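Protease/Reverse transcriptase/ribonuclease H (Eastern chimpanzee simian foamy virus, PDB 7KSF) catalyses reverse transcription of the viral genome and RNase H cleavage of RNA in hybrids, and also carries a retroviral aspartic protease domain linked to viral maturation. Local coordinates at residues 460-466 / 568-574; 395-399 / 475-480; 186-192 / 273-279. The protein carries 1 engineered substitution. One frame throughout, in Å; residues are numbered along the deposited sequence.

Interaction 1 (460-466 / 568-574); sequences TSPSAGY and LKHIPDV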
loop_
_atom_site.group_PDB
_atom_site.type_symbol
_atom_site.label_atom_id
_atom_site.label_comp_id
_atom_site.label_asym_id
_atom_site.label_seq_id
_atom_site.Cartn_x
_atom_site.Cartn_y
_atom_site.Cartn_z
ATOM N N THR A 460 -14.109 6.124 13.942
ATOM C CA THR A 460 -13.034 5.141 13.885
ATOM C C THR A 460 -12.388 4.957 15.251
ATOM O O THR A 460 -12.404 5.854 16.101
ATOM C CB THR A 460 -11.944 5.524 12.869
ATOM O OG1 THR A 460 -11.161 4.368 12.552
ATOM C CG2 THR A 460 -11.022 6.594 13.437
ATOM N N SER A 461 -11.813 3.781 15.441
ATOM C CA SER A 461 -11.013 3.395 16.590
ATOM C C SER A 461 -9.546 3.306 16.174
ATOM O O SER A 461 -9.226 3.327 14.988
ATOM C CB SER A 461 -11.496 2.042 17.125
ATOM O OG SER A 461 -11.335 1.029 16.149
ATOM N N PRO A 462 -8.628 3.214 17.145
ATOM C CA PRO A 462 -7.211 3.029 16.772
ATOM C C PRO A 462 -6.956 1.784 15.941
ATOM O O PRO A 462 -5.954 1.741 15.214
ATOM C CB PRO A 462 -6.502 2.945 18.131
ATOM C CG PRO A 462 -7.378 3.690 19.053
ATOM C CD PRO A 462 -8.782 3.427 18.592
ATOM N N SER A 463 -7.827 0.777 16.008
ATOM C CA SER A 463 -7.618 -0.474 15.291
ATOM C C SER A 463 -8.429 -0.586 14.008
ATOM O O SER A 463 -7.977 -1.247 13.065
ATOM C CB SER A 463 -7.958 -1.662 16.201
ATOM O OG SER A 463 -9.268 -1.539 16.730
ATOM N N ALA A 464 -9.602 0.040 13.940
ATOM C CA ALA A 464 -10.461 -0.080 12.771
ATOM C C ALA A 464 -11.483 1.047 12.795
ATOM O O ALA A 464 -11.595 1.797 13.769
ATOM C CB ALA A 464 -11.155 -1.445 12.724
ATOM N N GLY A 465 -12.234 1.154 11.701
ATOM C CA GLY A 465 -13.283 2.140 11.580
ATOM C C GLY A 465 -14.663 1.522 11.708
ATOM O O GLY A 465 -14.843 0.318 11.548
ATOM N N TYR A 466 -15.645 2.370 12.006
ATOM C CA TYR A 466 -17.037 1.954 12.145
ATOM C C TYR A 466 -17.903 2.850 11.270
ATOM O O TYR A 466 -17.913 4.073 11.445
ATOM C CB TYR A 466 -17.493 2.020 13.605
ATOM C CG TYR A 466 -16.581 1.284 14.566
ATOM C CD1 TYR A 466 -16.550 -0.105 14.601
ATOM C CD2 TYR A 466 -15.755 1.978 15.440
ATOM C CE1 TYR A 466 -15.721 -0.782 15.475
ATOM C CE2 TYR A 466 -14.920 1.309 16.318
ATOM C CZ TYR A 466 -14.908 -0.071 16.330
ATOM O OH TYR A 466 -14.079 -0.740 17.204
ATOM N N LEU A 568 -14.036 7.632 20.157
ATOM C CA LEU A 568 -13.663 6.229 20.034
ATOM C C LEU A 568 -12.148 6.047 20.015
ATOM O O LEU A 568 -11.628 5.163 19.326
ATOM C CB LEU A 568 -14.294 5.612 18.785
ATOM C CG LEU A 568 -15.814 5.704 18.693
ATOM C CD1 LEU A 568 -16.316 4.846 17.545
ATOM C CD2 LEU A 568 -16.453 5.284 20.005
ATOM N N LYS A 569 -11.424 6.876 20.768
ATOM C CA LYS A 569 -9.978 6.714 20.848
ATOM C C LYS A 569 -9.595 5.584 21.790
ATOM O O LYS A 569 -8.601 4.887 21.559
ATOM C CB LYS A 569 -9.312 8.017 21.291
ATOM C CG LYS A 569 -9.723 8.490 22.681
ATOM C CD LYS A 569 -8.619 9.292 23.359
ATOM C CE LYS A 569 -8.233 10.526 22.558
ATOM N NZ LYS A 569 -7.157 11.312 23.232
ATOM N N HIS A 570 -10.361 5.395 22.861
ATOM C CA HIS A 570 -10.111 4.329 23.818
ATOM C C HIS A 570 -10.872 3.057 23.485
ATOM O O HIS A 570 -10.932 2.151 24.322
ATOM C CB HIS A 570 -10.460 4.793 25.236
ATOM C CG HIS A 570 -9.422 5.678 25.855
ATOM N ND1 HIS A 570 -9.447 7.052 25.736
ATOM C CD2 HIS A 570 -8.329 5.385 26.595
ATOM C CE1 HIS A 570 -8.413 7.564 26.381
ATOM N NE2 HIS A 570 -7.718 6.573 26.912
ATOM N N ILE A 571 -11.459 2.967 22.298
ATOM C CA ILE A 571 -12.115 1.714 21.912
ATOM C C ILE A 571 -11.071 0.610 21.837
ATOM O O ILE A 571 -10.024 0.790 21.182
ATOM C CB ILE A 571 -12.849 1.873 20.572
ATOM C CG1 ILE A 571 -14.150 2.640 20.775
ATOM C CG2 ILE A 571 -13.159 0.509 19.977
ATOM C CD1 ILE A 571 -15.137 1.912 21.645
ATOM N N PRO A 572 -11.289 -0.532 22.485
ATOM C CA PRO A 572 -10.301 -1.616 22.436
ATOM C C PRO A 572 -10.111 -2.162 21.030
ATOM O O PRO A 572 -10.782 -1.737 20.084
ATOM C CB PRO A 572 -10.892 -2.674 23.377
ATOM C CG PRO A 572 -11.839 -1.920 24.256
ATOM C CD PRO A 572 -12.405 -0.840 23.395
ATOM N N ASP A 573 -9.192 -3.111 20.888
ATOM C CA ASP A 573 -8.879 -3.664 19.578
ATOM C C ASP A 573 -10.023 -4.526 19.065
ATOM O O ASP A 573 -10.601 -5.329 19.803
ATOM C CB ASP A 573 -7.596 -4.490 19.640
ATOM C CG ASP A 573 -6.371 -3.639 19.884
ATOM O OD1 ASP A 573 -6.332 -2.494 19.386
ATOM O OD2 ASP A 573 -5.448 -4.118 20.574
ATOM N N VAL A 574 -10.348 -4.352 17.785
ATOM C CA VAL A 574 -11.353 -5.185 17.141
ATOM C C VAL A 574 -10.819 -6.604 17.011
ATOM O O VAL A 574 -9.679 -6.821 16.582
ATOM C CB VAL A 574 -11.734 -4.595 15.774
ATOM C CG1 VAL A 574 -12.822 -5.419 15.117
ATOM C CG2 VAL A 574 -12.179 -3.149 15.934
#
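Pro462 and Ser463, on the turn between strands 454-460 and 464-471 of the RNase H-like domain, and Tyr466, on the second of these strands, pack against the irregular loop 568-574, mostly through apolar groups with one hydrogen bond at the far end. The loop bends round the turn so that Leu568, Ile571 and Val574 all direct their CB atoms at it. The Tyr466 ring is the centre of the apolar part. CD1 of Leu568 lies obliquely to it, 3.6 Å from Tyr466 CD2, while Ile571 CG2 meets the ring at its edge, 4.1 Å from Tyr466 CZ. From the other end of the loop Val574 CG2 comes up to Tyr466 OH (3.3 Å), oblique to the ring, and continues to Ala464 CB at 3.8 Å. With CG1 anti to the backbone N (chi1 -178°), CG2 is the branch left facing Tyr466 and Ala464.

Strands 454-460 and 464-471 are antiparallel neighbours in the five-stranded mixed sheet of this domain, whose 3-2-1-4-5 order is that of the RNase H fold, and are joined by residues 461-463. The turn is tied internally: Ala464 O accepts bonds from Ser461 N and from Thr460 OG1, the latter from above the carbonyl plane.

Ser463 supplies the polar link to the loop. Its OG accepts Val574 N at 3.2 Å, with an N-H...O angle of 156°, and makes a weak bond to Ser461 OG within the turn. Nearer Leu568, Ser461 CA directs its hydrogen at Leu568 O, 3.3 Å away, and the Pro462 ring rests on the backbone carbonyls of Leu568 and Lys569. Leu568, Ile571 and Pro572 also touch helix 383-392, and Pro462 O takes a hydrogen bond from Lys497 of helix 494-513.

Interaction 2 (395-399 / 475-480); sequences FARNF and KKPIMY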
loop_
_atom_site.group_PDB
_atom_site.type_symbol
_atom_site.label_atom_id
_atom_site.label_comp_id
_atom_site.label_asym_id
_atom_site.label_seq_id
_atom_site.Cartn_x
_atom_site.Cartn_y
_atom_site.Cartn_z
ATOM N N PHE A 395 -26.781 3.913 20.305
ATOM C CA PHE A 395 -27.664 4.249 19.193
ATOM C C PHE A 395 -28.780 3.229 19.017
ATOM O O PHE A 395 -29.884 3.589 18.592
ATOM C CB PHE A 395 -26.855 4.364 17.903
ATOM C CG PHE A 395 -26.424 3.040 17.343
ATOM C CD1 PHE A 395 -25.388 2.330 17.930
ATOM C CD2 PHE A 395 -27.057 2.503 16.235
ATOM C CE1 PHE A 395 -24.993 1.112 17.421
ATOM C CE2 PHE A 395 -26.665 1.285 15.725
ATOM C CZ PHE A 395 -25.630 0.589 16.317
ATOM N N ALA A 396 -28.521 1.961 19.333
ATOM C CA ALA A 396 -29.449 0.875 19.038
ATOM C C ALA A 396 -30.561 0.734 20.072
ATOM O O ALA A 396 -31.253 -0.291 20.076
ATOM C CB ALA A 396 -28.685 -0.444 18.913
ATOM N N ARG A 397 -30.760 1.727 20.939
ATOM C CA ARG A 397 -31.814 1.617 21.940
ATOM C C ARG A 397 -33.199 1.722 21.319
ATOM O O ARG A 397 -34.141 1.082 21.801
ATOM C CB ARG A 397 -31.640 2.693 23.012
ATOM C CG ARG A 397 -30.316 2.637 23.737
ATOM C CD ARG A 397 -30.359 3.408 25.043
ATOM N NE ARG A 397 -29.191 3.128 25.873
ATOM C CZ ARG A 397 -28.967 3.688 27.057
ATOM N NH1 ARG A 397 -29.832 4.564 27.552
ATOM N NH2 ARG A 397 -27.880 3.372 27.748
ATOM N N ASN A 398 -33.342 2.503 20.251
ATOM C CA ASN A 398 -34.656 2.846 19.725
ATOM C C ASN A 398 -35.225 1.806 18.771
ATOM O O ASN A 398 -36.339 2.001 18.273
ATOM C CB ASN A 398 -34.592 4.208 19.029
ATOM C CG ASN A 398 -34.156 5.316 19.963
ATOM O OD1 ASN A 398 -33.596 5.060 21.030
ATOM N ND2 ASN A 398 -34.413 6.558 19.570
ATOM N N PHE A 399 -34.512 0.713 18.500
ATOM C CA PHE A 399 -35.034 -0.285 17.576
ATOM C C PHE A 399 -34.613 -1.710 17.921
ATOM O O PHE A 399 -34.788 -2.607 17.084
ATOM C CB PHE A 399 -34.623 0.049 16.136
ATOM C CG PHE A 399 -33.135 0.074 15.909
ATOM C CD1 PHE A 399 -32.410 1.239 16.099
ATOM C CD2 PHE A 399 -32.466 -1.064 15.488
ATOM C CE1 PHE A 399 -31.047 1.265 15.885
ATOM C CE2 PHE A 399 -31.104 -1.045 15.272
ATOM C CZ PHE A 399 -30.392 0.119 15.471
ATOM N N LYS A 475 -35.060 4.789 11.704
ATOM C CA LYS A 475 -34.404 4.638 12.996
ATOM C C LYS A 475 -33.384 3.507 12.981
ATOM O O LYS A 475 -32.417 3.538 13.749
ATOM C CB LYS A 475 -35.450 4.383 14.081
ATOM C CG LYS A 475 -36.837 4.924 13.750
ATOM C CD LYS A 475 -36.893 6.444 13.814
ATOM C CE LYS A 475 -38.294 6.956 13.515
ATOM N NZ LYS A 475 -38.347 8.443 13.539
ATOM N N LYS A 476 -33.581 2.498 12.110
ATOM C CA LYS A 476 -32.681 1.366 11.951
ATOM C C LYS A 476 -31.735 1.595 10.780
ATOM O O LYS A 476 -32.140 2.149 9.752
ATOM C CB LYS A 476 -33.465 0.078 11.711
ATOM C CG LYS A 476 -34.531 -0.211 12.748
ATOM C CD LYS A 476 -35.257 -1.507 12.428
ATOM C CE LYS A 476 -36.364 -1.787 13.428
ATOM N NZ LYS A 476 -37.093 -3.044 13.107
ATOM N N PRO A 477 -30.473 1.183 10.911
ATOM C CA PRO A 477 -29.541 1.285 9.782
ATOM C C PRO A 477 -29.766 0.162 8.784
ATOM O O PRO A 477 -30.082 -0.970 9.153
ATOM C CB PRO A 477 -28.161 1.165 10.446
ATOM C CG PRO A 477 -28.414 1.311 11.920
ATOM C CD PRO A 477 -29.789 0.796 12.150
ATOM N N ILE A 478 -29.607 0.498 7.502
ATOM C CA ILE A 478 -29.732 -0.509 6.454
ATOM C C ILE A 478 -28.681 -1.593 6.636
ATOM O O ILE A 478 -28.973 -2.790 6.528
ATOM C CB ILE A 478 -29.627 0.152 5.067
ATOM C CG1 ILE A 478 -30.530 1.382 4.999
ATOM C CG2 ILE A 478 -29.984 -0.845 3.974
ATOM C CD1 ILE A 478 -30.205 2.314 3.857
ATOM N N MET A 479 -27.446 -1.192 6.929
ATOM C CA MET A 479 -26.338 -2.125 7.082
ATOM C C MET A 479 -25.129 -1.432 7.693
ATOM O O MET A 479 -24.705 -0.372 7.223
ATOM C CB MET A 479 -25.963 -2.738 5.733
ATOM C CG MET A 479 -25.892 -1.722 4.610
ATOM S SD MET A 479 -24.675 -2.152 3.360
ATOM C CE MET A 479 -23.167 -2.059 4.323
ATOM N N TYR A 480 -24.575 -2.016 8.749
ATOM C CA TYR A 480 -23.335 -1.510 9.310
ATOM C C TYR A 480 -22.157 -1.971 8.455
ATOM O O TYR A 480 -22.252 -2.938 7.697
ATOM C CB TYR A 480 -23.163 -1.985 10.752
ATOM C CG TYR A 480 -24.363 -1.724 11.634
ATOM C CD1 TYR A 480 -25.349 -2.690 11.805
ATOM C CD2 TYR A 480 -24.512 -0.513 12.294
ATOM C CE1 TYR A 480 -26.449 -2.453 12.612
ATOM C CE2 TYR A 480 -25.604 -0.269 13.102
ATOM C CZ TYR A 480 -26.569 -1.242 13.258
ATOM O OH TYR A 480 -27.662 -1.002 14.062
#
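Phe399 and Lys476 meet face-on: Lys476 CA stands over the centre of the phenyl face, 4.0 Å from the ring centroid and 6° off its normal, a CH-pi contact. The lysine side chain then runs on extended past CG, which packs against Phe399 CB, so its aliphatic part follows the base of the ring. At the far end Phe399 CZ touches Pro477 CD, 3.4 Å away, and the rim of the ring is met in its plane by Tyr480 OH.

Phe395 forms the second half of the contact. Its ring and that of Tyr480 approach from opposite directions and meet rim to rim, centroids 5.5 Å apart and planes at 72°, neither lying over the other. Phe395 CE2 also reaches Pro477 CG at 4.2 Å. Both phenylalanines place CG between backbone N and carbonyl carbon (chi1 75° in Phe395), which turns both rings toward the hydroxyl end of Tyr480.

Further out, Ala396 CB covers one face of the Phe395 ring and Pro477 CB one face of Tyr480. Arg468 makes a cation-pi contact with Phe395, and Glu446 OE1 accepts from the backbone N of Lys476, holding in place the residue that covers Phe399. The loop between helices 383-392 and 403-406 thereby packs on strand 477-484, an outermost strand of the RNase H-like sheet, joining that domain to the preceding helical region, probably the thumb.

Interaction 3 (186-192 / 273-279); sequences VLTPQNS and KQYCWTR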
loop_
_atom_site.group_PDB
_atom_site.type_symbol
_atom_site.label_atom_id
_atom_site.label_comp_id
_atom_site.label_asym_id
_atom_site.label_seq_id
_atom_site.Cartn_x
_atom_site.Cartn_y
_atom_site.Cartn_z
ATOM N N VAL A 186 16.454 17.329 -14.049
ATOM C CA VAL A 186 15.107 17.534 -13.534
ATOM C C VAL A 186 15.023 18.855 -12.781
ATOM O O VAL A 186 14.000 19.545 -12.832
ATOM C CB VAL A 186 14.695 16.341 -12.648
ATOM C CG1 VAL A 186 13.221 16.427 -12.285
ATOM C CG2 VAL A 186 14.999 15.036 -13.363
ATOM N N LEU A 187 16.094 19.233 -12.089
ATOM C CA LEU A 187 16.186 20.517 -11.414
ATOM C C LEU A 187 17.196 21.402 -12.126
ATOM O O LEU A 187 18.265 20.939 -12.535
ATOM C CB LEU A 187 16.601 20.351 -9.953
ATOM C CG LEU A 187 15.568 19.698 -9.046
ATOM C CD1 LEU A 187 16.130 19.595 -7.649
ATOM C CD2 LEU A 187 14.279 20.500 -9.049
ATOM N N THR A 188 16.854 22.680 -12.263
ATOM C CA THR A 188 17.741 23.650 -12.869
ATOM C C THR A 188 17.959 24.818 -11.918
ATOM O O THR A 188 17.003 25.317 -11.314
ATOM C CB THR A 188 17.185 24.176 -14.198
ATOM O OG1 THR A 188 17.906 25.349 -14.587
ATOM C CG2 THR A 188 15.704 24.502 -14.070
ATOM N N PRO A 189 19.200 25.270 -11.758
ATOM C CA PRO A 189 19.464 26.434 -10.899
ATOM C C PRO A 189 18.983 27.710 -11.575
ATOM O O PRO A 189 19.489 28.098 -12.629
ATOM C CB PRO A 189 20.985 26.413 -10.729
ATOM C CG PRO A 189 21.485 25.712 -11.948
ATOM C CD PRO A 189 20.436 24.698 -12.317
ATOM N N GLN A 190 17.995 28.359 -10.961
ATOM C CA GLN A 190 17.406 29.561 -11.537
ATOM C C GLN A 190 16.643 30.306 -10.454
ATOM O O GLN A 190 15.791 29.723 -9.776
ATOM C CB GLN A 190 16.482 29.207 -12.709
ATOM C CG GLN A 190 15.752 30.391 -13.324
ATOM C CD GLN A 190 14.913 30.003 -14.529
ATOM O OE1 GLN A 190 15.188 29.010 -15.203
ATOM N NE2 GLN A 190 13.878 30.788 -14.801
ATOM N N ASN A 191 16.959 31.589 -10.289
ATOM C CA ASN A 191 16.194 32.445 -9.401
ATOM C C ASN A 191 14.795 32.665 -9.958
ATOM O O ASN A 191 14.531 32.472 -11.149
ATOM C CB ASN A 191 16.893 33.790 -9.209
ATOM C CG ASN A 191 18.206 33.662 -8.477
ATOM O OD1 ASN A 191 18.885 32.641 -8.567
ATOM N ND2 ASN A 191 18.568 34.703 -7.741
ATOM N N SER A 192 13.889 33.087 -9.087
ATOM C CA SER A 192 12.501 33.249 -9.487
ATOM C C SER A 192 11.809 34.173 -8.500
ATOM O O SER A 192 12.354 34.511 -7.447
ATOM C CB SER A 192 11.787 31.898 -9.563
ATOM O OG SER A 192 10.381 32.051 -9.473
ATOM N N LYS A 273 20.238 28.340 -1.870
ATOM C CA LYS A 273 20.318 28.389 -3.322
ATOM C C LYS A 273 18.955 28.032 -3.896
ATOM O O LYS A 273 18.321 27.077 -3.440
ATOM C CB LYS A 273 21.398 27.435 -3.843
ATOM C CG LYS A 273 21.615 27.506 -5.332
ATOM C CD LYS A 273 22.842 26.718 -5.737
ATOM C CE LYS A 273 22.985 26.674 -7.248
ATOM N NZ LYS A 273 24.141 25.839 -7.674
ATOM N N GLN A 274 18.506 28.808 -4.877
ATOM C CA GLN A 274 17.179 28.648 -5.450
ATOM C C GLN A 274 17.254 27.765 -6.688
ATOM O O GLN A 274 18.116 27.967 -7.550
ATOM C CB GLN A 274 16.584 30.014 -5.795
ATOM C CG GLN A 274 15.110 30.002 -6.155
ATOM C CD GLN A 274 14.534 31.401 -6.290
ATOM O OE1 GLN A 274 13.365 31.576 -6.639
ATOM N NE2 GLN A 274 15.353 32.409 -6.010
ATOM N N TYR A 275 16.361 26.786 -6.771
ATOM C CA TYR A 275 16.296 25.868 -7.899
ATOM C C TYR A 275 14.903 25.907 -8.514
ATOM O O TYR A 275 13.962 26.460 -7.945
ATOM C CB TYR A 275 16.652 24.438 -7.477
ATOM C CG TYR A 275 18.116 24.236 -7.157
ATOM C CD1 TYR A 275 18.555 24.147 -5.841
ATOM C CD2 TYR A 275 19.061 24.138 -8.170
ATOM C CE1 TYR A 275 19.894 23.959 -5.543
ATOM C CE2 TYR A 275 20.403 23.954 -7.882
ATOM C CZ TYR A 275 20.812 23.864 -6.568
ATOM O OH TYR A 275 22.145 23.679 -6.277
ATOM N N CYS A 276 14.778 25.306 -9.698
ATOM C CA CYS A 276 13.509 25.246 -10.405
ATOM C C CYS A 276 13.333 23.864 -11.020
ATOM O O CYS A 276 14.300 23.133 -11.249
ATOM C CB CYS A 276 13.417 26.327 -11.490
ATOM S SG CYS A 276 13.352 28.012 -10.850
ATOM N N TRP A 277 12.077 23.515 -11.288
ATOM C CA TRP A 277 11.726 22.202 -11.813
ATOM C C TRP A 277 11.645 22.237 -13.332
ATOM O O TRP A 277 10.955 23.086 -13.906
ATOM C CB TRP A 277 10.393 21.721 -11.235
ATOM C CG TRP A 277 10.481 21.253 -9.824
ATOM C CD1 TRP A 277 10.341 22.011 -8.701
ATOM C CD2 TRP A 277 10.722 19.915 -9.380
ATOM N NE1 TRP A 277 10.483 21.228 -7.581
ATOM C CE2 TRP A 277 10.718 19.936 -7.972
ATOM C CE3 TRP A 277 10.944 18.699 -10.037
ATOM C CZ2 TRP A 277 10.925 18.790 -7.208
ATOM C CZ3 TRP A 277 11.150 17.564 -9.276
ATOM C CH2 TRP A 277 11.138 17.618 -7.877
ATOM N N THR A 278 12.354 21.310 -13.977
ATOM C CA THR A 278 12.201 21.110 -15.413
ATOM C C THR A 278 10.953 20.298 -15.731
ATOM O O THR A 278 10.322 20.514 -16.773
ATOM C CB THR A 278 13.441 20.412 -15.979
ATOM O OG1 THR A 278 14.599 21.218 -15.731
ATOM C CG2 THR A 278 13.302 20.185 -17.477
ATOM N N ARG A 279 10.579 19.384 -14.847
ATOM C CA ARG A 279 9.449 18.493 -15.045
ATOM C C ARG A 279 8.326 18.852 -14.079
ATOM O O ARG A 279 8.456 19.747 -13.239
ATOM C CB ARG A 279 9.887 17.040 -14.861
ATOM C CG ARG A 279 11.279 16.749 -15.394
ATOM C CD ARG A 279 11.325 16.812 -16.910
ATOM N NE ARG A 279 12.597 16.322 -17.436
ATOM C CZ ARG A 279 12.890 15.035 -17.595
ATOM N NH1 ARG A 279 12.004 14.111 -17.262
ATOM N NH2 ARG A 279 14.070 14.678 -18.082
#
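With CG opposite the carbonyl carbon in each (chi1 -69° and -75°), Leu187 and Trp277, an antiparallel non-hydrogen-bonded pair and therefore on one face of the sheet, lie side by side. In Leu187, CD1 continues the chain anti, leaving CD2 over the indole face, 3.8 Å from the centroid of the five-membered ring. Val186 CG1 adds an oblique contact to the same indole, 3.8 Å from Trp277 CZ3, and packs on Arg279 CG. Further along this face Pro189 CB touches Tyr275 CE2. The other face carries Thr188 and Cys276.

Between the two strands run the antiparallel backbone bonds. Thr188 and Cys276 are a hydrogen-bonded pair, with Thr188 N to Cys276 O at 2.8 Å and Cys276 N to Thr188 O at 2.7 Å, and beyond the strand Thr278 N gives a straight bond (168°) to Val186 O. Gln190 N to Gln274 O is weak. Strand 187-189 thus forms an edge of a three-stranded sheet in the polymerase region, probably its fingers.

Trp277 also meets Trp254 and Phe268, and Arg279 NH1 binds Gly142 O. The chemistry implies a division of labour: backbone bonds fix the register, whereas aliphatic-on-indole packing binds the Leu187 and Trp277 face.

Interactions 1 and 2 both reach one sheet, that of the RNase H-like domain: their centres lie 20 Å apart, the nearest atoms about 7 Å, and they involve its neighbouring strands 464-471 and 477-484. Each joins this sheet to a different part of the chain, the loop after strand 557-561 in one case and the helix-linking loop 395-399 in the other. Interaction 3 stands well apart, its centre 45 Å from that of interaction 1 and 57 Å from that of interaction 2, in the polymerase region that also holds the hairpin with the YVDD motif. The calcium ion, bound by Gly596 and Glu642, sits in the C-terminal RNase H domain, separate from all three.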